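Local atomic coordinates of uncharacterized protein (Thermus thermophilus HB8, PDB entry 4WVB), a protein that probably hydrolyses mannosylglycerate, a solute made by thermophiles under osmotic stress, to mannose and glycerate, and glucosylglycerate to glucose and glycerate. Residues 33-38 and 101-106; 59-64 and 94-99; 19-24 and 407-412. All coordinates share one frame; numbering follows the deposited sequence.

Contact 1 (33-38 and 101-106). With GLC (alpha-D-glucopyranose), chain F.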
loop_
_atom_site.group_PDB
_atom_site.type_symbol
_atom_site.label_atom_id
_atom_site.label_comp_id
_atom_site.label_asym_id
_atom_site.label_seq_id
_atom_site.Cartn_x
_atom_site.Cartn_y
_atom_site.Cartn_z
ATOM N N LEU A 33 4.718 -4.015 -31.120
ATOM C CA LEU A 33 4.300 -4.598 -29.840
ATOM C C LEU A 33 3.231 -3.788 -29.125
ATOM O O LEU A 33 2.137 -4.335 -28.840
ATOM C CB LEU A 33 5.508 -4.767 -28.905
ATOM C CG LEU A 33 5.369 -5.544 -27.588
ATOM C CD1 LEU A 33 6.763 -5.750 -27.014
ATOM C CD2 LEU A 33 4.496 -4.882 -26.532
ATOM N N TRP A 34 3.501 -2.530 -28.768
ATOM C CA TRP A 34 2.461 -1.851 -27.970
ATOM C C TRP A 34 1.297 -1.415 -28.832
ATOM O O TRP A 34 0.156 -1.489 -28.373
ATOM C CB TRP A 34 2.910 -0.814 -26.905
ATOM C CG TRP A 34 3.335 0.525 -27.279
ATOM C CD1 TRP A 34 3.919 0.921 -28.443
ATOM C CD2 TRP A 34 3.305 1.682 -26.422
ATOM N NE1 TRP A 34 4.230 2.267 -28.368
ATOM C CE2 TRP A 34 3.858 2.750 -27.137
ATOM C CE3 TRP A 34 2.850 1.910 -25.116
ATOM C CZ2 TRP A 34 3.980 4.035 -26.592
ATOM C CZ3 TRP A 34 2.957 3.186 -24.580
ATOM C CH2 TRP A 34 3.525 4.224 -25.302
ATOM N N ASP A 35 1.566 -1.080 -30.098
ATOM C CA ASP A 35 0.482 -0.772 -31.031
ATOM C C ASP A 35 -0.510 -1.936 -31.088
ATOM O O ASP A 35 -1.714 -1.728 -30.953
ATOM C CB ASP A 35 0.989 -0.460 -32.447
ATOM C CG ASP A 35 1.953 0.700 -32.478
ATOM O OD1 ASP A 35 3.031 0.583 -31.852
ATOM O OD2 ASP A 35 1.633 1.742 -33.127
ATOM N N SER A 36 -0.015 -3.160 -31.304
ATOM C CA SER A 36 -0.910 -4.308 -31.404
ATOM C C SER A 36 -1.760 -4.513 -30.150
ATOM O O SER A 36 -2.923 -4.919 -30.239
ATOM C CB SER A 36 -0.150 -5.598 -31.760
ATOM O OG SER A 36 0.017 -5.708 -33.165
ATOM N N ALA A 37 -1.200 -4.245 -28.976
ATOM C CA ALA A 37 -1.976 -4.350 -27.751
ATOM C C ALA A 37 -3.158 -3.376 -27.744
ATOM O O ALA A 37 -4.265 -3.766 -27.440
ATOM C CB ALA A 37 -1.097 -4.090 -26.545
ATOM N N PHE A 38 -2.909 -2.112 -28.043
ATOM C CA PHE A 38 -4.020 -1.135 -28.075
ATOM C C PHE A 38 -4.990 -1.480 -29.194
ATOM O O PHE A 38 -6.205 -1.331 -29.053
ATOM C CB PHE A 38 -3.530 0.297 -28.279
ATOM C CG PHE A 38 -2.667 0.817 -27.154
ATOM C CD1 PHE A 38 -3.184 0.978 -25.873
ATOM C CD2 PHE A 38 -1.321 1.090 -27.364
ATOM C CE1 PHE A 38 -2.378 1.415 -24.841
ATOM C CE2 PHE A 38 -0.522 1.555 -26.331
ATOM C CZ PHE A 38 -1.050 1.718 -25.064
ATOM N N ILE A 101 15.123 -5.225 -29.475
ATOM C CA ILE A 101 14.709 -4.415 -28.326
ATOM C C ILE A 101 13.200 -4.580 -28.096
ATOM O O ILE A 101 12.522 -5.159 -28.925
ATOM C CB ILE A 101 15.060 -2.919 -28.516
ATOM C CG1 ILE A 101 14.383 -2.338 -29.762
ATOM C CG2 ILE A 101 16.580 -2.732 -28.490
ATOM C CD1 ILE A 101 14.473 -0.834 -29.859
ATOM N N THR A 102 12.709 -4.121 -26.942
ATOM C CA THR A 102 11.309 -4.347 -26.546
ATOM C C THR A 102 10.533 -3.021 -26.493
ATOM O O THR A 102 11.027 -2.002 -26.979
ATOM C CB THR A 102 11.207 -5.141 -25.232
ATOM O OG1 THR A 102 9.871 -5.614 -25.050
ATOM C CG2 THR A 102 11.650 -4.330 -24.033
ATOM N N GLN A 103 9.319 -3.046 -25.930
ATOM C CA GLN A 103 8.469 -1.839 -25.892
ATOM C C GLN A 103 7.549 -1.973 -24.663
ATOM O O GLN A 103 7.519 -3.032 -24.021
ATOM C CB GLN A 103 7.650 -1.737 -27.178
ATOM C CG GLN A 103 7.883 -0.477 -27.966
ATOM C CD GLN A 103 6.965 -0.309 -29.178
ATOM O OE1 GLN A 103 6.115 -1.165 -29.542
ATOM N NE2 GLN A 103 7.168 0.773 -29.831
ATOM N N PRO A 104 6.789 -0.914 -24.324
ATOM C CA PRO A 104 6.047 -0.968 -23.068
ATOM C C PRO A 104 5.071 -2.163 -23.007
ATOM O O PRO A 104 4.302 -2.385 -23.944
ATOM C CB PRO A 104 5.350 0.393 -23.044
ATOM C CG PRO A 104 6.315 1.287 -23.772
ATOM C CD PRO A 104 6.763 0.433 -24.919
ATOM N N PRO A 105 5.109 -2.954 -21.915
ATOM C CA PRO A 105 4.381 -4.224 -21.821
ATOM C C PRO A 105 2.931 -4.062 -21.335
ATOM O O PRO A 105 2.540 -4.589 -20.283
ATOM C CB PRO A 105 5.220 -5.010 -20.818
ATOM C CG PRO A 105 5.756 -3.957 -19.895
ATOM C CD PRO A 105 6.042 -2.783 -20.781
ATOM N N VAL A 106 2.129 -3.376 -22.148
ATOM C CA VAL A 106 0.718 -3.192 -21.831
ATOM C C VAL A 106 -0.068 -4.457 -22.135
ATOM O O VAL A 106 -1.228 -4.593 -21.739
ATOM C CB VAL A 106 0.148 -1.955 -22.582
ATOM C CG1 VAL A 106 -0.086 -2.260 -24.040
ATOM C CG2 VAL A 106 -1.144 -1.480 -21.908
HETATM C C1 GLC F . 6.683 5.416 -33.251
HETATM C C2 GLC F . 6.004 5.699 -31.889
HETATM C C3 GLC F . 5.919 4.390 -31.102
HETATM C C4 GLC F . 5.095 3.375 -31.899
HETATM C C5 GLC F . 5.718 3.201 -33.301
HETATM C C6 GLC F . 4.833 2.383 -34.235
HETATM O O1 GLC F . 8.036 4.941 -33.037
HETATM O O2 GLC F . 6.716 6.695 -31.145
HETATM O O3 GLC F . 5.312 4.644 -29.849
HETATM O O4 GLC F . 4.976 2.145 -31.132
HETATM O O5 GLC F . 5.928 4.442 -33.997
HETATM O O6 GLC F . 3.689 3.139 -34.573
#

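Contact 2 (59-64 and 94-99)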
loop_
_atom_site.group_PDB
_atom_site.type_symbol
_atom_site.label_atom_id
_atom_site.label_comp_id
_atom_site.label_asym_id
_atom_site.label_seq_id
_atom_site.Cartn_x
_atom_site.Cartn_y
_atom_site.Cartn_z
ATOM N N PHE A 59 2.679 -12.996 -30.318
ATOM C CA PHE A 59 3.447 -13.956 -29.541
ATOM C C PHE A 59 3.975 -15.082 -30.411
ATOM O O PHE A 59 5.157 -15.455 -30.305
ATOM C CB PHE A 59 2.608 -14.545 -28.413
ATOM C CG PHE A 59 2.528 -13.649 -27.216
ATOM C CD1 PHE A 59 3.527 -13.673 -26.243
ATOM C CD2 PHE A 59 1.481 -12.732 -27.079
ATOM C CE1 PHE A 59 3.485 -12.831 -25.143
ATOM C CE2 PHE A 59 1.443 -11.882 -25.979
ATOM C CZ PHE A 59 2.434 -11.924 -25.013
ATOM N N ASP A 60 3.107 -15.630 -31.245
ATOM C CA ASP A 60 3.462 -16.815 -32.060
ATOM C C ASP A 60 4.646 -16.559 -32.994
ATOM O O ASP A 60 5.511 -17.430 -33.143
ATOM C CB ASP A 60 2.265 -17.311 -32.892
ATOM C CG ASP A 60 1.188 -18.014 -32.050
ATOM O OD1 ASP A 60 1.464 -18.431 -30.911
ATOM O OD2 ASP A 60 0.056 -18.167 -32.553
ATOM N N TYR A 61 4.682 -15.387 -33.626
ATOM C CA TYR A 61 5.773 -15.044 -34.549
ATOM C C TYR A 61 6.879 -14.195 -33.921
ATOM O O TYR A 61 7.962 -14.054 -34.506
ATOM C CB TYR A 61 5.211 -14.345 -35.785
ATOM C CG TYR A 61 4.356 -15.252 -36.634
ATOM C CD1 TYR A 61 4.939 -16.189 -37.493
ATOM C CD2 TYR A 61 2.965 -15.215 -36.554
ATOM C CE1 TYR A 61 4.157 -17.026 -38.274
ATOM C CE2 TYR A 61 2.187 -16.059 -37.318
ATOM C CZ TYR A 61 2.791 -16.964 -38.170
ATOM O OH TYR A 61 1.998 -17.788 -38.934
ATOM N N GLY A 62 6.616 -13.628 -32.738
ATOM C CA GLY A 62 7.517 -12.634 -32.135
ATOM C C GLY A 62 8.391 -13.115 -31.012
ATOM O O GLY A 62 9.538 -12.698 -30.899
ATOM N N GLN A 63 7.871 -14.014 -30.178
ATOM C CA GLN A 63 8.514 -14.358 -28.918
ATOM C C GLN A 63 9.606 -15.419 -29.033
ATOM O O GLN A 63 9.382 -16.482 -29.617
ATOM C CB GLN A 63 7.483 -14.829 -27.905
ATOM C CG GLN A 63 8.024 -14.980 -26.493
ATOM C CD GLN A 63 6.942 -15.239 -25.460
ATOM O OE1 GLN A 63 6.061 -16.082 -25.648
ATOM N NE2 GLN A 63 7.036 -14.542 -24.333
ATOM N N GLY A 64 10.739 -15.148 -28.378
ATOM C CA GLY A 64 11.887 -16.055 -28.337
ATOM C C GLY A 64 11.852 -17.099 -27.232
ATOM O O GLY A 64 11.012 -17.026 -26.321
ATOM N N ALA A 94 7.712 -20.679 -41.184
ATOM C CA ALA A 94 8.720 -19.611 -41.236
ATOM C C ALA A 94 8.650 -18.776 -39.957
ATOM O O ALA A 94 7.575 -18.543 -39.406
ATOM C CB ALA A 94 8.531 -18.733 -42.474
ATOM N N GLN A 95 9.824 -18.379 -39.475
ATOM C CA GLN A 95 9.980 -17.531 -38.302
ATOM C C GLN A 95 10.547 -16.220 -38.798
ATOM O O GLN A 95 11.673 -16.184 -39.257
ATOM C CB GLN A 95 10.988 -18.156 -37.332
ATOM C CG GLN A 95 11.557 -17.195 -36.298
ATOM C CD GLN A 95 10.475 -16.614 -35.410
ATOM O OE1 GLN A 95 9.785 -17.365 -34.729
ATOM N NE2 GLN A 95 10.317 -15.277 -35.410
ATOM N N PRO A 96 9.773 -15.133 -38.723
ATOM C CA PRO A 96 10.299 -13.890 -39.287
ATOM C C PRO A 96 11.423 -13.253 -38.451
ATOM O O PRO A 96 11.599 -13.594 -37.280
ATOM C CB PRO A 96 9.076 -12.971 -39.313
ATOM C CG PRO A 96 8.199 -13.498 -38.238
ATOM C CD PRO A 96 8.392 -14.984 -38.240
ATOM N N ALA A 97 12.148 -12.326 -39.066
ATOM C CA ALA A 97 13.090 -11.479 -38.353
ATOM C C ALA A 97 12.295 -10.589 -37.393
ATOM O O ALA A 97 11.144 -10.220 -37.680
ATOM C CB ALA A 97 13.855 -10.603 -39.329
ATOM N N THR A 98 12.928 -10.251 -36.279
ATOM C CA THR A 98 12.361 -9.319 -35.306
ATOM C C THR A 98 13.433 -8.327 -34.895
ATOM O O THR A 98 14.622 -8.547 -35.140
ATOM C CB THR A 98 11.859 -10.040 -34.050
ATOM O OG1 THR A 98 12.973 -10.530 -33.321
ATOM C CG2 THR A 98 10.904 -11.203 -34.397
ATOM N N SER A 99 13.020 -7.219 -34.280
ATOM C CA SER A 99 13.976 -6.316 -33.652
ATOM C C SER A 99 14.593 -6.992 -32.436
ATOM O O SER A 99 14.138 -8.060 -32.006
ATOM C CB SER A 99 13.287 -5.007 -33.256
ATOM O OG SER A 99 12.404 -5.243 -32.187
HETATM O O HOH W 1 7.434 -18.326 -35.291
HETATM O O HOH W 2 12.236 -12.699 -31.087
#

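Contact 3 (19-24 and 407-412). With GLC (alpha-D-glucopyranose), chain F.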
loop_
_atom_site.group_PDB
_atom_site.type_symbol
_atom_site.label_atom_id
_atom_site.label_comp_id
_atom_site.label_asym_id
_atom_site.label_seq_id
_atom_site.Cartn_x
_atom_site.Cartn_y
_atom_site.Cartn_z
ATOM N N ALA A 19 -3.899 -11.511 -39.614
ATOM C CA ALA A 19 -3.958 -11.661 -38.165
ATOM C C ALA A 19 -3.221 -10.548 -37.398
ATOM O O ALA A 19 -3.267 -10.542 -36.177
ATOM C CB ALA A 19 -3.415 -13.025 -37.766
ATOM N N PHE A 20 -2.550 -9.627 -38.087
ATOM C CA PHE A 20 -1.983 -8.440 -37.423
ATOM C C PHE A 20 -2.352 -7.168 -38.178
ATOM O O PHE A 20 -2.809 -7.211 -39.335
ATOM C CB PHE A 20 -0.457 -8.534 -37.224
ATOM C CG PHE A 20 0.339 -8.354 -38.494
ATOM C CD1 PHE A 20 0.566 -9.437 -39.340
ATOM C CD2 PHE A 20 0.857 -7.117 -38.840
ATOM C CE1 PHE A 20 1.296 -9.268 -40.510
ATOM C CE2 PHE A 20 1.586 -6.942 -40.017
ATOM C CZ PHE A 20 1.810 -8.030 -40.847
ATOM N N THR A 21 -2.182 -6.041 -37.489
ATOM C CA THR A 21 -2.583 -4.746 -37.999
ATOM C C THR A 21 -1.348 -3.850 -38.033
ATOM O O THR A 21 -0.604 -3.775 -37.045
ATOM C CB THR A 21 -3.670 -4.119 -37.103
ATOM O OG1 THR A 21 -4.726 -5.061 -36.843
ATOM C CG2 THR A 21 -4.285 -2.886 -37.758
ATOM N N VAL A 22 -1.087 -3.208 -39.167
ATOM C CA VAL A 22 0.035 -2.256 -39.224
ATOM C C VAL A 22 -0.351 -0.977 -38.489
ATOM O O VAL A 22 -1.532 -0.654 -38.405
ATOM C CB VAL A 22 0.514 -1.946 -40.666
ATOM C CG1 VAL A 22 0.943 -3.234 -41.350
ATOM C CG2 VAL A 22 -0.533 -1.192 -41.491
ATOM N N PRO A 23 0.639 -0.248 -37.941
ATOM C CA PRO A 23 0.262 0.916 -37.100
ATOM C C PRO A 23 -0.332 2.116 -37.818
ATOM O O PRO A 23 -0.888 2.997 -37.162
ATOM C CB PRO A 23 1.590 1.341 -36.472
ATOM C CG PRO A 23 2.420 0.118 -36.485
ATOM C CD PRO A 23 2.052 -0.616 -37.748
ATOM N N ALA A 24 -0.195 2.181 -39.140
ATOM C CA ALA A 24 -0.634 3.360 -39.888
ATOM C C ALA A 24 -0.730 3.089 -41.395
ATOM O O ALA A 24 -0.162 2.117 -41.895
ATOM C CB ALA A 24 0.329 4.520 -39.647
ATOM N N GLY A 407 -4.250 7.423 -40.821
ATOM C CA GLY A 407 -4.948 6.171 -40.534
ATOM C C GLY A 407 -4.231 5.455 -39.409
ATOM O O GLY A 407 -3.911 4.261 -39.527
ATOM N N PHE A 408 -3.922 6.215 -38.354
ATOM C CA PHE A 408 -3.112 5.707 -37.257
ATOM C C PHE A 408 -3.942 4.760 -36.406
ATOM O O PHE A 408 -4.946 5.134 -35.804
ATOM C CB PHE A 408 -2.490 6.812 -36.412
ATOM C CG PHE A 408 -1.304 6.318 -35.617
ATOM C CD1 PHE A 408 -0.093 6.077 -36.241
ATOM C CD2 PHE A 408 -1.426 6.054 -34.267
ATOM C CE1 PHE A 408 0.992 5.578 -35.529
ATOM C CE2 PHE A 408 -0.357 5.571 -33.551
ATOM C CZ PHE A 408 0.857 5.332 -34.173
ATOM N N SER A 409 -3.509 3.509 -36.383
ATOM C CA SER A 409 -4.317 2.428 -35.872
ATOM C C SER A 409 -4.687 2.536 -34.408
ATOM O O SER A 409 -5.838 2.296 -34.073
ATOM C CB SER A 409 -3.644 1.096 -36.138
ATOM O OG SER A 409 -3.578 0.873 -37.533
ATOM N N TRP A 410 -3.756 2.883 -33.515
ATOM C CA TRP A 410 -4.161 2.876 -32.097
ATOM C C TRP A 410 -5.127 4.017 -31.772
ATOM O O TRP A 410 -5.899 3.923 -30.822
ATOM C CB TRP A 410 -3.002 2.781 -31.089
ATOM C CG TRP A 410 -2.160 4.013 -30.759
ATOM C CD1 TRP A 410 -2.551 5.336 -30.650
ATOM C CD2 TRP A 410 -0.782 3.983 -30.422
ATOM N NE1 TRP A 410 -1.483 6.112 -30.273
ATOM C CE2 TRP A 410 -0.384 5.298 -30.128
ATOM C CE3 TRP A 410 0.164 2.948 -30.334
ATOM C CZ2 TRP A 410 0.922 5.617 -29.785
ATOM C CZ3 TRP A 410 1.439 3.262 -29.987
ATOM C CH2 TRP A 410 1.819 4.579 -29.710
ATOM N N SER A 411 -5.099 5.076 -32.584
ATOM C CA SER A 411 -6.047 6.167 -32.407
ATOM C C SER A 411 -7.433 5.657 -32.755
ATOM O O SER A 411 -8.378 5.818 -31.981
ATOM C CB SER A 411 -5.656 7.353 -33.271
ATOM O OG SER A 411 -4.404 7.860 -32.875
ATOM N N ALA A 412 -7.537 5.010 -33.911
ATOM C CA ALA A 412 -8.786 4.424 -34.359
ATOM C C ALA A 412 -9.267 3.375 -33.344
ATOM O O ALA A 412 -10.438 3.346 -32.940
ATOM C CB ALA A 412 -8.589 3.784 -35.724
HETATM C C1 GLC F . 6.683 5.416 -33.251
HETATM C C2 GLC F . 6.004 5.699 -31.889
HETATM C C3 GLC F . 5.919 4.390 -31.102
HETATM C C4 GLC F . 5.095 3.375 -31.899
HETATM C C5 GLC F . 5.718 3.201 -33.301
HETATM C C6 GLC F . 4.833 2.383 -34.235
HETATM O O1 GLC F . 8.036 4.941 -33.037
HETATM O O2 GLC F . 6.716 6.695 -31.145
HETATM O O3 GLC F . 5.312 4.644 -29.849
HETATM O O4 GLC F . 4.976 2.145 -31.132
HETATM O O5 GLC F . 5.928 4.442 -33.997
HETATM O O6 GLC F . 3.689 3.139 -34.573
HETATM O O HOH W 3 -0.984 2.310 -34.318
#

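Contact 1 (33-38 and 101-106)
The indole of W34 is wedged between two bumps, P104 from the loop 101-106 on one face and F38 of its own helix on the other. P104 CG stands 4.0 Å from the centroid of the six-membered ring and 18° off its normal, a CH-pi contact, while CE2 of F38 lies over the opposite face. Further along the helix, V106 fills the hollow beside A37: its CG1 is 3.3 Å from A37 CB, a close methyl-to-methyl approach, and also faces the F38 ring. The extended chain of L33 (CG anti to the backbone N, chi1 -171°) carries CD2 to P104 O at 3.6 Å.

Q103 reaches past the indole, its amide plane 59° from the ring. Its OE1 accepts W34 N at 3.0 Å in a nearly straight bond, which fixes the amide so that NE2 meets glucose O4 at 2.9 Å. W34 NE1 donates to glucose O3 at 3.0 Å, and only weakly to O4. D35 OD1 receives the O4 hydroxyl at 2.6 Å, and OD2 receives O6. O4 is thus gripped from both segments, and W34, D35 and Q103 are probably substrate-binding residues, consistent with a pocket that fixes this hydroxyl's position.

Contact 2 (59-64 and 94-99)
The C-terminal turn of helix 48-62 meets the edge of a three-stranded antiparallel sheet here, with Y61 and G62 set against Q95, P96 and T98 at and just before strand 97-98. The main evidence for a specific joint is the amide of Q95. Its CG is anti to the backbone N (chi1 162°), and the chain then bends at chi2, curling the amide back toward the helix end. NE2 donates to Y61 O at 2.8 Å, the donor tilted from the carbonyl plane, and NE2 also donates to P96 O at 2.8 Å. The second bond is the straighter, with an N-H...O angle of 166°, and lies in the carbonyl plane on a lone pair. Two acceptors therefore hold the amide against rotation.

The other end of the amide works through water: water 1 donates to Q95 OE1 at 2.6 Å and to D60 O at 3.0 Å. A second water donates to G62 O at 2.7 Å and is also hydrogen-bonded to T98 OG1 at 3.2 Å.

Beside this polar strip, P96 crosses Y61 at about a right angle, and P96 CD meets the edge of the phenol ring at CD1, 3.7 Å away. A94 O approaches the same ring in its plane, near CE1. R79 makes a cation-pi contact with Y61, and W88 packs edge-to-face with it, so the ring is held by loop residues too. Methyl CG2 of T98 rests near G62 O.

Three successive carbonyls, D60, Y61 and G62, lie in the last turn of the helix, where Q63 leaves helical geometry. All three find donors at this joint, Y61 directly and its two neighbours through water, so the helix end is stitched to the strand and the residues leading into it by backbone acceptors rather than by charged pairs.

Contact 3 (19-24 and 407-412)
The ring of F408 carries P23 O over one face, 3.3 Å from CD1, and water 3 lies over that same face. At its edge are W410 CD1, in plane, and glucose O6, which comes within 3.6 Å of F408 CZ; A24 CB approaches obliquely, near CD1. W410 in turn receives F408 CE2 over one face and has glucose O3 at its edge, 3.5 Å from CH2. F408 takes this place because its CG is anti to the backbone N (chi1 -160°), which swings the ring round to P23 although its CB points away from the loop.

The polar links come from the backbone and the S409 hydroxyl. F408 is the N-cap residue, and the helix start behind it finds acceptors in the loop 19-24. S409 N donates to P23 O at 2.8 Å with an N-H...O angle of 173°. Water 3 donates to the same P23 O and accepts from W410 N at 2.9 Å. S409 OG donates to V22 O at 2.7 Å, in the carbonyl plane. A24 CA adds a CA-H...O contact to G407 O, whose residue has the positive phi that favours glycine.

Cutting F408 back to an alanine here would remove the ring over P23 O and beside glucose O6, which would probably open a gap and leave one face of the W410 indole without its cover.

P23 CB reaches glucose O6 at 3.4 Å, so the loop helps to line the sugar pocket, and F408 packs on E393, the probable proton acceptor. Around this joint, S409 and T21 touch I39 of helix 33-43, S409 also packs on L12 of helix 4-14, and T21 OG1 is hydrogen-bonded to E54 of helix 48-62.

Overall arrangement
From the N terminus, the loop 19-24 comes first and meets 407-412, at the start of helix 409-418, so contact 3 closes a loop of 382 residues. Contact 1 lies within that span, bringing helix 33-43 to the loop 101-106 over 62 residues, and contact 2 lies within the span of contact 1, closing 29 residues between helix 48-62 and strand 97-98. The three are concentric and none cross. Contacts 1 and 3 touch, D35 against P23 and W34 against W410, and both meet the glucose. Contact 2 is peripheral, about 19 Å between centres from contact 3, and ties helix 48-62 to the small sheet.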